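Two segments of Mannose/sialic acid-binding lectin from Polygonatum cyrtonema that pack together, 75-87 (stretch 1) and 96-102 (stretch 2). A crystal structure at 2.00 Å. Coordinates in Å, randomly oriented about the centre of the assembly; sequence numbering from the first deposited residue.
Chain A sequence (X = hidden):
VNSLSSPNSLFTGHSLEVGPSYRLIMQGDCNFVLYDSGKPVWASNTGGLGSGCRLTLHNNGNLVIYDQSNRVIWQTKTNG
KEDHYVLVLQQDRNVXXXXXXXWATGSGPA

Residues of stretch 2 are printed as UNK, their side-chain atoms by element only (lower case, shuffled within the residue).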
# COMPACT_ATOMS: atom_id res chain seq x y z
N GLN A 75 -1.84 -4.37 -19.84
CA GLN A 75 -1.46 -5.24 -18.74
C GLN A 75 0.03 -5.16 -18.47
O GLN A 75 0.82 -4.96 -19.38
CB GLN A 75 -1.81 -6.70 -19.06
CG GLN A 75 -0.99 -7.27 -20.20
CD GLN A 75 -1.36 -8.69 -20.53
OE1 GLN A 75 -1.31 -9.56 -19.67
NE2 GLN A 75 -1.74 -8.94 -21.79
N THR A 76 0.42 -5.32 -17.21
CA THR A 76 1.83 -5.26 -16.88
C THR A 76 2.41 -6.64 -17.14
O THR A 76 3.64 -6.82 -17.22
CB THR A 76 2.05 -4.88 -15.40
OG1 THR A 76 1.58 -5.95 -14.57
CG2 THR A 76 1.27 -3.64 -15.07
N LYS A 77 1.51 -7.61 -17.27
CA LYS A 77 1.85 -9.01 -17.51
C LYS A 77 2.84 -9.56 -16.47
O LYS A 77 3.61 -10.46 -16.74
CB LYS A 77 2.41 -9.17 -18.92
CG LYS A 77 2.63 -10.61 -19.33
CD LYS A 77 2.82 -10.73 -20.84
CE LYS A 77 3.34 -12.11 -21.21
NZ LYS A 77 3.37 -12.30 -22.69
N THR A 78 2.77 -9.02 -15.26
CA THR A 78 3.65 -9.42 -14.16
C THR A 78 2.93 -10.41 -13.26
O THR A 78 2.90 -10.25 -12.04
CB THR A 78 4.04 -8.20 -13.33
OG1 THR A 78 2.85 -7.58 -12.84
CG2 THR A 78 4.83 -7.21 -14.18
N ASN A 79 2.34 -11.43 -13.85
CA ASN A 79 1.62 -12.41 -13.07
C ASN A 79 2.50 -13.59 -12.65
O ASN A 79 3.15 -14.21 -13.49
CB ASN A 79 0.42 -12.92 -13.84
CG ASN A 79 0.79 -13.48 -15.18
OD1 ASN A 79 1.31 -12.77 -16.04
ND2 ASN A 79 0.53 -14.77 -15.37
N GLY A 80 2.50 -13.89 -11.36
CA GLY A 80 3.29 -14.99 -10.86
C GLY A 80 2.48 -15.81 -9.88
O GLY A 80 1.34 -16.20 -10.17
N LYS A 81 3.06 -16.05 -8.70
CA LYS A 81 2.40 -16.84 -7.66
C LYS A 81 1.04 -16.33 -7.26
O LYS A 81 0.87 -15.17 -6.87
CB LYS A 81 3.29 -16.92 -6.41
CG LYS A 81 2.58 -17.50 -5.20
CD LYS A 81 3.54 -18.10 -4.19
CE LYS A 81 2.87 -18.21 -2.82
NZ LYS A 81 1.50 -18.81 -2.85
N GLU A 82 0.06 -17.23 -7.35
CA GLU A 82 -1.32 -16.95 -7.00
C GLU A 82 -1.40 -16.74 -5.48
O GLU A 82 -1.32 -17.70 -4.73
CB GLU A 82 -2.18 -18.15 -7.42
CG GLU A 82 -3.63 -18.06 -7.07
CD GLU A 82 -4.30 -16.88 -7.70
OE1 GLU A 82 -4.19 -16.69 -8.93
OE2 GLU A 82 -4.96 -16.13 -6.95
N ASP A 83 -1.55 -15.49 -5.05
CA ASP A 83 -1.60 -15.17 -3.63
C ASP A 83 -2.45 -13.91 -3.50
O ASP A 83 -3.61 -13.90 -3.90
CB ASP A 83 -0.16 -14.91 -3.12
CG ASP A 83 -0.05 -14.90 -1.59
OD1 ASP A 83 -0.69 -14.04 -0.95
OD2 ASP A 83 0.68 -15.75 -1.04
N HIS A 84 -1.85 -12.85 -2.95
CA HIS A 84 -2.51 -11.55 -2.79
C HIS A 84 -1.44 -10.48 -2.95
O HIS A 84 -0.35 -10.60 -2.40
CB HIS A 84 -3.18 -11.45 -1.41
CG HIS A 84 -4.47 -12.20 -1.32
ND1 HIS A 84 -5.59 -11.87 -2.06
CD2 HIS A 84 -4.81 -13.30 -0.59
CE1 HIS A 84 -6.56 -12.73 -1.79
NE2 HIS A 84 -6.12 -13.60 -0.91
N TYR A 85 -1.75 -9.44 -3.73
CA TYR A 85 -0.83 -8.34 -4.00
C TYR A 85 -1.50 -7.00 -3.76
O TYR A 85 -2.71 -6.93 -3.46
CB TYR A 85 -0.35 -8.40 -5.46
CG TYR A 85 0.42 -9.65 -5.79
CD1 TYR A 85 -0.21 -10.90 -5.84
CD2 TYR A 85 1.80 -9.60 -6.01
CE1 TYR A 85 0.51 -12.07 -6.11
CE2 TYR A 85 2.54 -10.76 -6.28
CZ TYR A 85 1.89 -11.99 -6.33
OH TYR A 85 2.61 -13.14 -6.58
N VAL A 86 -0.73 -5.92 -3.91
CA VAL A 86 -1.25 -4.59 -3.67
C VAL A 86 -0.59 -3.58 -4.63
O VAL A 86 0.58 -3.72 -4.97
CB VAL A 86 -0.99 -4.14 -2.17
CG1 VAL A 86 0.51 -3.94 -1.91
CG2 VAL A 86 -1.78 -2.89 -1.84
N LEU A 87 -1.36 -2.60 -5.07
CA LEU A 87 -0.89 -1.55 -5.96
C LEU A 87 -0.85 -0.30 -5.07
O LEU A 87 -1.88 0.12 -4.55
CB LEU A 87 -1.91 -1.35 -7.09
CG LEU A 87 -1.61 -0.39 -8.24
CD1 LEU A 87 -2.79 -0.39 -9.20
CD2 LEU A 87 -1.38 1.01 -7.73
N UNK A 96 3.81 1.45 -7.21
CA UNK A 96 4.36 0.10 -7.12
C UNK A 96 3.39 -1.02 -6.77
O UNK A 96 2.44 -0.84 -5.99
c UNK A 96 6.38 1.32 -6.25
c UNK A 96 6.30 -1.18 -6.13
c UNK A 96 5.50 0.10 -6.06
N UNK A 97 3.65 -2.19 -7.34
CA UNK A 97 2.87 -3.40 -7.07
C UNK A 97 3.77 -4.27 -6.18
O UNK A 97 4.93 -4.54 -6.53
c UNK A 97 2.54 -4.20 -8.37
c UNK A 97 1.91 -5.55 -8.03
c UNK A 97 1.59 -3.40 -9.27
c UNK A 97 1.19 -4.12 -10.56
N UNK A 98 3.25 -4.68 -5.02
CA UNK A 98 4.00 -5.53 -4.10
C UNK A 98 3.27 -6.84 -3.85
O UNK A 98 2.04 -6.90 -3.96
c UNK A 98 5.05 -3.56 -2.75
c UNK A 98 5.17 -1.13 -2.75
c UNK A 98 7.17 -2.44 -2.44
c UNK A 98 4.22 -4.84 -2.74
c UNK A 98 6.43 -3.61 -2.55
o UNK A 98 7.27 -0.06 -2.37
c UNK A 98 4.43 -2.30 -2.86
c UNK A 98 6.54 -1.21 -2.53
N UNK A 99 4.02 -7.87 -3.50
CA UNK A 99 3.42 -9.17 -3.22
C UNK A 99 4.42 -10.31 -3.36
O UNK A 99 5.50 -10.11 -3.94
N UNK A 100 4.09 -11.51 -2.86
CA UNK A 100 2.82 -11.83 -2.19
C UNK A 100 2.73 -11.26 -0.77
O UNK A 100 3.51 -10.40 -0.36
c UNK A 100 3.81 -13.77 -3.23
c UNK A 100 4.89 -12.74 -3.05
c UNK A 100 2.79 -13.37 -2.19
N UNK A 101 1.78 -11.78 -0.00
CA UNK A 101 1.59 -11.35 1.37
C UNK A 101 2.69 -11.98 2.25
O UNK A 101 3.00 -13.16 2.12
c UNK A 101 -0.90 -11.14 1.07
c UNK A 101 0.20 -11.79 1.88
c UNK A 101 0.07 -13.29 1.76
N UNK A 102 3.28 -11.19 3.13
CA UNK A 102 4.34 -11.67 4.01
C UNK A 102 3.84 -11.85 5.43
O UNK A 102 4.24 -12.77 6.14
c UNK A 102 6.20 -10.63 2.64
c UNK A 102 6.54 -11.08 5.12
c UNK A 102 5.54 -10.68 4.03

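Position 96 carries three side-chain carbons, one bonded to CA and bearing the other two. The CA-to-CB bond points away from stretch 1, so contact is left to the backbone: the CA of Leu 87 lies 3.4 Å from the O of position 96, a CA-H...O contact. The fork at CB identifies Val 96, a β-branched residue at home in a buried strand.

Position 97 has four carbons, forked at the first, with one arm two carbons long. The end of the longer arm at position 97 lies 4.4 Å from OG1 of Thr 76, and the one-carbon arm of position 97 lies 4.5 Å from CB of Tyr 85. That is isoleucine. Ile 97 pairs with Leu 87 at a non-hydrogen-bonded antiparallel site, CA of Ile 97 to CA of Leu 87 4.3 Å, and both side chains lie on the same face of the sheet. The chi1 m, chi2 t rotamer carries CD1 of Ile 97 to the loop, where OG1 of Thr 76 donates a hydrogen bond to OG1 of Thr 78 (2.7 Å).

At position 98 one carbon leads to a six-carbon ring bearing an oxygen. CB of position 98 lies 3.9 Å from CG1 of Val 86, on the other face of the sheet. This is Tyr 98, whose ring fills a buried site while its hydroxyl is hydrogen-bonded elsewhere in the structure.

Position 99 has no side-chain atoms, and its CA lies 3.3 Å from CD2 of Tyr 85. An ideal CB at position 99 would fall 1.9 Å from CD2 of Tyr 85, a clash, and at phi/psi 158/166 it would also jam against the preceding carbonyl. Both constraints call for Gly 99.

At position 100 three carbons close a ring onto the backbone N. CA of position 100 lies over one face of the Tyr 85 ring, and CB of position 100 packs 3.3 Å from CG of Asp 83. The closed ring means proline, here after a cis peptide bond. CG of Pro 100 is 3.6 Å from OH of Tyr 85, a hydroxyl anchored by donating to O of Lys 81.

Position 101 again shows one carbon carrying two; one end carbon of position 101 lies 3.4 Å from CB of His 84. This is Val 101, whose branches offer an apolar surface there. N of Val 101 makes a weak hydrogen bond to OD1 of Asp 83 (3.5 Å).

Position 102 has the same three-carbon fork but points away and touches nothing on stretch 1. β-branched Val 102 suits a strand.

The contact works in two parts. Reciprocal hydrogen bonds, Val 86 N to Tyr 98 O (2.9 Å) and Tyr 98 N to Val 86 O (2.8 Å), join the strands. Beyond them, Gly 99 leaves room for the Tyr 85 ring, against which Pro 100 packs, while Asp 83 and His 84 meet Val 101.

Stretch 2, residues 96-102: VIYGPVV
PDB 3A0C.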